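Local structure of metagenomic carboxyl esterase MGS0156 (Uncultured organism, 5D8M) at residues Glu98-Glu102 with Leu210-Pro214; Leu202-Glu206 with Gly218-Leu222. The protein probably hydrolyses carboxylic ester bonds, as a carboxyl esterase built on an alpha/beta-hydrolase type of fold. All coordinates share one frame; numbering follows the deposited sequence.

Overall arrangement
Both contacts lie on one side of the chain's centre, about 20 and 21 Å from it, and their own centres are about 15 Å apart. Contact 1 joins the loop that follows strand 87-92 of the parallel sheet to the loop after helix 199-207, through the disulfide C99-C213. Contact 2 folds that same excursion back on itself, helix 199-207 meeting the start of helix 220-223 only a dozen residues later. In sequence the segments alternate, 210-214 lying between the two halves of contact 2. The disulfide joins this connecting loop to the one after strand 87-92. R129 serves both contacts, bonding to the backbone carbonyls of C213 and P214 in contact 1 and of A205 in contact 2.

Contact 1: Glu98-Glu102 with Leu210-Pro214; sequences ECVSE and LSSCP
A disulfide between C99 and C213 links two loops of an alpha/beta-hydrolase type of fold, one following strand 87-92 and the other following helix 199-207. The sulfurs are 2.1 Å apart, SG to SG. C99 turns its SG anti to the carbonyl carbon (chi1 -51°), whereas the SG of C213 sits between its own N and carbonyl carbon. Only a cysteine pair can make this covalent tie, and with the CA atoms of C99 and C213 4.9 Å apart and an S-S torsion of 98° it forms without evident strain. L210 adds an apolar touch, its CD1 lying 4.1 Å from C99 SG.

No direct hydrogen bond joins the segments. The extended chain of E98 packs along C213 CB and P214 CD in van der Waals contact, crossing the P214 ring at about a right angle. Its carboxylate is gripped outside the pair, OE2 by a salt bridge to R125 and OE1 by the N-H of G128, so a long acidic side chain fits this buried place. Water carries the polar link: water 1 donates to both E98 OE1 and P214 O, and R129 also binds that carbonyl.

Farther along, S212 packs its CB against the carbonyl of C99, at 3.6 Å from O.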
loop_
_atom_site.group_PDB
_atom_site.type_symbol
_atom_site.label_atom_id
_atom_site.label_comp_id
_atom_site.label_asym_id
_atom_site.label_seq_id
_atom_site.Cartn_x
_atom_site.Cartn_y
_atom_site.Cartn_z
ATOM N N GLU A 98 -1.402 -1.859 13.772
ATOM C CA GLU A 98 -1.622 -1.295 15.095
ATOM C C GLU A 98 -1.047 -2.196 16.170
ATOM O O GLU A 98 -0.517 -1.718 17.170
ATOM C CB GLU A 98 -3.119 -1.073 15.343
ATOM C CG GLU A 98 -3.418 -0.361 16.668
ATOM C CD GLU A 98 -4.915 -0.268 16.949
ATOM O OE1 GLU A 98 -5.666 -1.176 16.509
ATOM O OE2 GLU A 98 -5.337 0.699 17.613
ATOM N N CYS A 99 -1.145 -3.510 15.954
ATOM C CA CYS A 99 -0.682 -4.487 16.927
ATOM C C CYS A 99 0.852 -4.543 17.063
ATOM O O CYS A 99 1.382 -5.004 18.083
ATOM C CB CYS A 99 -1.217 -5.877 16.541
ATOM S SG CYS A 99 -3.027 -5.888 16.244
ATOM N N VAL A 100 1.578 -4.111 16.042
ATOM C CA VAL A 100 3.037 -4.150 16.126
ATOM C C VAL A 100 3.621 -2.742 16.198
ATOM O O VAL A 100 4.783 -2.541 15.862
ATOM C CB VAL A 100 3.677 -4.935 14.925
ATOM C CG1 VAL A 100 3.260 -6.418 14.984
ATOM C CG2 VAL A 100 3.315 -4.322 13.586
ATOM N N SER A 101 2.818 -1.775 16.654
ATOM C CA SER A 101 3.264 -0.382 16.693
ATOM C C SER A 101 4.534 -0.154 17.517
ATOM O O SER A 101 5.261 0.789 17.257
ATOM C CB SER A 101 2.162 0.533 17.228
ATOM O OG SER A 101 1.870 0.224 18.574
ATOM N N GLU A 102 4.810 -1.012 18.494
ATOM C CA GLU A 102 6.043 -0.877 19.284
ATOM C C GLU A 102 7.299 -1.186 18.471
ATOM O O GLU A 102 8.394 -0.720 18.797
ATOM C CB GLU A 102 5.996 -1.795 20.504
ATOM C CG GLU A 102 5.089 -1.307 21.601
ATOM C CD GLU A 102 5.684 -0.148 22.373
ATOM O OE1 GLU A 102 5.057 0.932 22.395
ATOM O OE2 GLU A 102 6.773 -0.326 22.970
ATOM N N LEU A 210 -4.646 -8.077 23.382
ATOM C CA LEU A 210 -3.318 -7.587 23.033
ATOM C C LEU A 210 -3.191 -6.168 23.571
ATOM O O LEU A 210 -4.141 -5.372 23.479
ATOM C CB LEU A 210 -3.093 -7.616 21.520
ATOM C CG LEU A 210 -3.157 -8.955 20.751
ATOM C CD1 LEU A 210 -3.121 -8.701 19.267
ATOM C CD2 LEU A 210 -2.016 -9.902 21.142
ATOM N N SER A 211 -2.033 -5.845 24.129
ATOM C CA SER A 211 -1.867 -4.555 24.792
ATOM C C SER A 211 -1.661 -3.401 23.798
ATOM O O SER A 211 -1.638 -2.238 24.198
ATOM C CB SER A 211 -0.689 -4.616 25.776
ATOM O OG SER A 211 0.516 -4.911 25.091
ATOM N N SER A 212 -1.528 -3.717 22.511
ATOM C CA SER A 212 -1.279 -2.680 21.511
ATOM C C SER A 212 -2.402 -2.489 20.489
ATOM O O SER A 212 -2.344 -1.568 19.689
ATOM C CB SER A 212 0.021 -2.965 20.764
ATOM O OG SER A 212 1.134 -2.564 21.558
ATOM N N CYS A 213 -3.413 -3.346 20.497
ATOM C CA CYS A 213 -4.534 -3.145 19.570
ATOM C C CYS A 213 -5.808 -3.750 20.148
ATOM O O CYS A 213 -5.791 -4.836 20.729
ATOM C CB CYS A 213 -4.207 -3.720 18.164
ATOM S SG CYS A 213 -3.833 -5.492 18.128
ATOM N N PRO A 214 -6.923 -3.021 20.038
ATOM C CA PRO A 214 -8.193 -3.513 20.579
ATOM C C PRO A 214 -8.692 -4.672 19.709
ATOM O O PRO A 214 -8.316 -4.736 18.551
ATOM C CB PRO A 214 -9.125 -2.287 20.476
ATOM C CG PRO A 214 -8.556 -1.514 19.322
ATOM C CD PRO A 214 -7.061 -1.712 19.375
HETATM O O HOH W 1 -7.555 -3.222 16.316
HETATM O O HOH W 2 -0.506 0.528 19.197
#

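Contact 2: Leu202-Glu206 with Gly218-Leu222; sequences LRFAE and GTEAL
L202 opens the contact from helix 199-207, setting its CB 3.8 Å from T219 CG2 while its CD2 methyl reaches CG of L222 at 4.0 Å. The two leucines meet at a slant, and branched apolar chains suit this seam between the helix and the beginning of helix 220-223. R203, one residue on, touches with its side chain through CG, which lies against the T219 methyl, and the extended remainder leads the guanidinium away from 218-222. Its carbonyl shares a water with that of G218, the water donating to both oxygens. G218 has a positive phi, a backbone shape that glycine adopts readily.

E206, a turn after L202, is the polar centre. Its chi1 of -76° sets CG 3.3 Å from G218 O, and the bend at chi2 (-93°) then swings the carboxylate to the start of helix 220-223. There OE2 accepts the N-H of A221 at 3.0 Å through its syn lone pair, in a bent bond of 139°. The small CB of A221 lets the oxygen come near. T219 stands at the N-cap, but its OG1 bonds to D223. An alanine here in place of E206 would remove the carboxylate and would probably leave the A221 N-H without its acceptor and open a gap between the helix and G218. E220, bonded to the N-H groups of E217 and G131, brings its OE1 to 5.1 Å from E206 OE1. The A221 N-H at the start of the short helix may help to stabilise a carboxylate that burial and this like charge would tend to disfavour.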
loop_
_atom_site.group_PDB
_atom_site.type_symbol
_atom_site.label_atom_id
_atom_site.label_comp_id
_atom_site.label_asym_id
_atom_site.label_seq_id
_atom_site.Cartn_x
_atom_site.Cartn_y
_atom_site.Cartn_z
ATOM N N LEU A 202 -9.503 -17.382 12.611
ATOM C CA LEU A 202 -9.668 -15.950 12.393
ATOM C C LEU A 202 -10.394 -15.284 13.577
ATOM O O LEU A 202 -10.026 -14.189 14.001
ATOM C CB LEU A 202 -10.416 -15.705 11.080
ATOM C CG LEU A 202 -9.731 -16.310 9.840
ATOM C CD1 LEU A 202 -10.541 -16.097 8.548
ATOM C CD2 LEU A 202 -8.303 -15.774 9.685
ATOM N N ARG A 203 -11.405 -15.957 14.125
ATOM C CA ARG A 203 -12.175 -15.401 15.243
ATOM C C ARG A 203 -11.344 -15.265 16.514
ATOM O O ARG A 203 -11.473 -14.281 17.251
ATOM C CB ARG A 203 -13.405 -16.259 15.540
ATOM C CG ARG A 203 -14.563 -16.034 14.592
ATOM C CD ARG A 203 -15.774 -16.855 15.009
ATOM N NE ARG A 203 -16.806 -16.856 13.970
ATOM C CZ ARG A 203 -18.004 -17.419 14.107
ATOM N NH1 ARG A 203 -18.879 -17.372 13.106
ATOM N NH2 ARG A 203 -18.330 -18.029 15.245
ATOM N N PHE A 204 -10.512 -16.267 16.782
ATOM C CA PHE A 204 -9.622 -16.217 17.930
ATOM C C PHE A 204 -8.592 -15.085 17.779
ATOM O O PHE A 204 -8.292 -14.368 18.732
ATOM C CB PHE A 204 -8.925 -17.564 18.108
ATOM C CG PHE A 204 -7.490 -17.450 18.515
ATOM C CD1 PHE A 204 -7.151 -17.128 19.822
ATOM C CD2 PHE A 204 -6.474 -17.666 17.591
ATOM C CE1 PHE A 204 -5.829 -17.012 20.199
ATOM C CE2 PHE A 204 -5.139 -17.559 17.964
ATOM C CZ PHE A 204 -4.819 -17.229 19.269
ATOM N N ALA A 205 -8.054 -14.926 16.574
ATOM C CA ALA A 205 -7.078 -13.881 16.309
ATOM C C ALA A 205 -7.712 -12.502 16.486
ATOM O O ALA A 205 -7.076 -11.560 16.959
ATOM C CB ALA A 205 -6.514 -14.026 14.901
ATOM N N GLU A 206 -8.972 -12.393 16.084
ATOM C CA GLU A 206 -9.689 -11.128 16.187
ATOM C C GLU A 206 -9.894 -10.705 17.637
ATOM O O GLU A 206 -9.799 -9.530 17.954
ATOM C CB GLU A 206 -11.039 -11.230 15.483
ATOM C CG GLU A 206 -10.941 -11.168 13.969
ATOM C CD GLU A 206 -11.096 -9.757 13.430
ATOM O OE1 GLU A 206 -11.063 -8.799 14.244
ATOM O OE2 GLU A 206 -11.271 -9.625 12.196
ATOM N N GLY A 218 -16.347 -10.537 15.464
ATOM C CA GLY A 218 -16.431 -11.601 14.481
ATOM C C GLY A 218 -15.140 -11.746 13.704
ATOM O O GLY A 218 -14.086 -11.997 14.284
ATOM N N THR A 219 -15.225 -11.573 12.387
ATOM C CA THR A 219 -14.041 -11.537 11.544
ATOM C C THR A 219 -14.046 -10.275 10.679
ATOM O O THR A 219 -13.678 -10.329 9.509
ATOM C CB THR A 219 -13.950 -12.769 10.628
ATOM O OG1 THR A 219 -15.112 -12.817 9.787
ATOM C CG2 THR A 219 -13.859 -14.056 11.459
ATOM N N GLU A 220 -14.447 -9.146 11.265
ATOM C CA GLU A 220 -14.647 -7.895 10.516
ATOM C C GLU A 220 -13.440 -7.460 9.665
ATOM O O GLU A 220 -13.590 -7.044 8.510
ATOM C CB GLU A 220 -15.046 -6.757 11.479
ATOM C CG GLU A 220 -14.044 -6.428 12.612
ATOM C CD GLU A 220 -14.507 -5.240 13.496
ATOM O OE1 GLU A 220 -14.944 -5.472 14.644
ATOM O OE2 GLU A 220 -14.427 -4.073 13.049
ATOM N N ALA A 221 -12.246 -7.563 10.224
ATOM C CA ALA A 221 -11.033 -7.153 9.518
ATOM C C ALA A 221 -10.768 -8.024 8.272
ATOM O O ALA A 221 -10.489 -7.510 7.174
ATOM C CB ALA A 221 -9.839 -7.209 10.468
ATOM N N LEU A 222 -10.874 -9.340 8.446
ATOM C CA LEU A 222 -10.670 -10.270 7.330
ATOM C C LEU A 222 -11.807 -10.226 6.321
ATOM O O LEU A 222 -11.573 -10.392 5.128
ATOM C CB LEU A 222 -10.496 -11.715 7.827
ATOM C CG LEU A 222 -9.090 -12.078 8.315
ATOM C CD1 LEU A 222 -8.013 -11.556 7.372
ATOM C CD2 LEU A 222 -8.886 -11.517 9.714
HETATM O O HOH W 3 -13.934 -12.965 16.955
#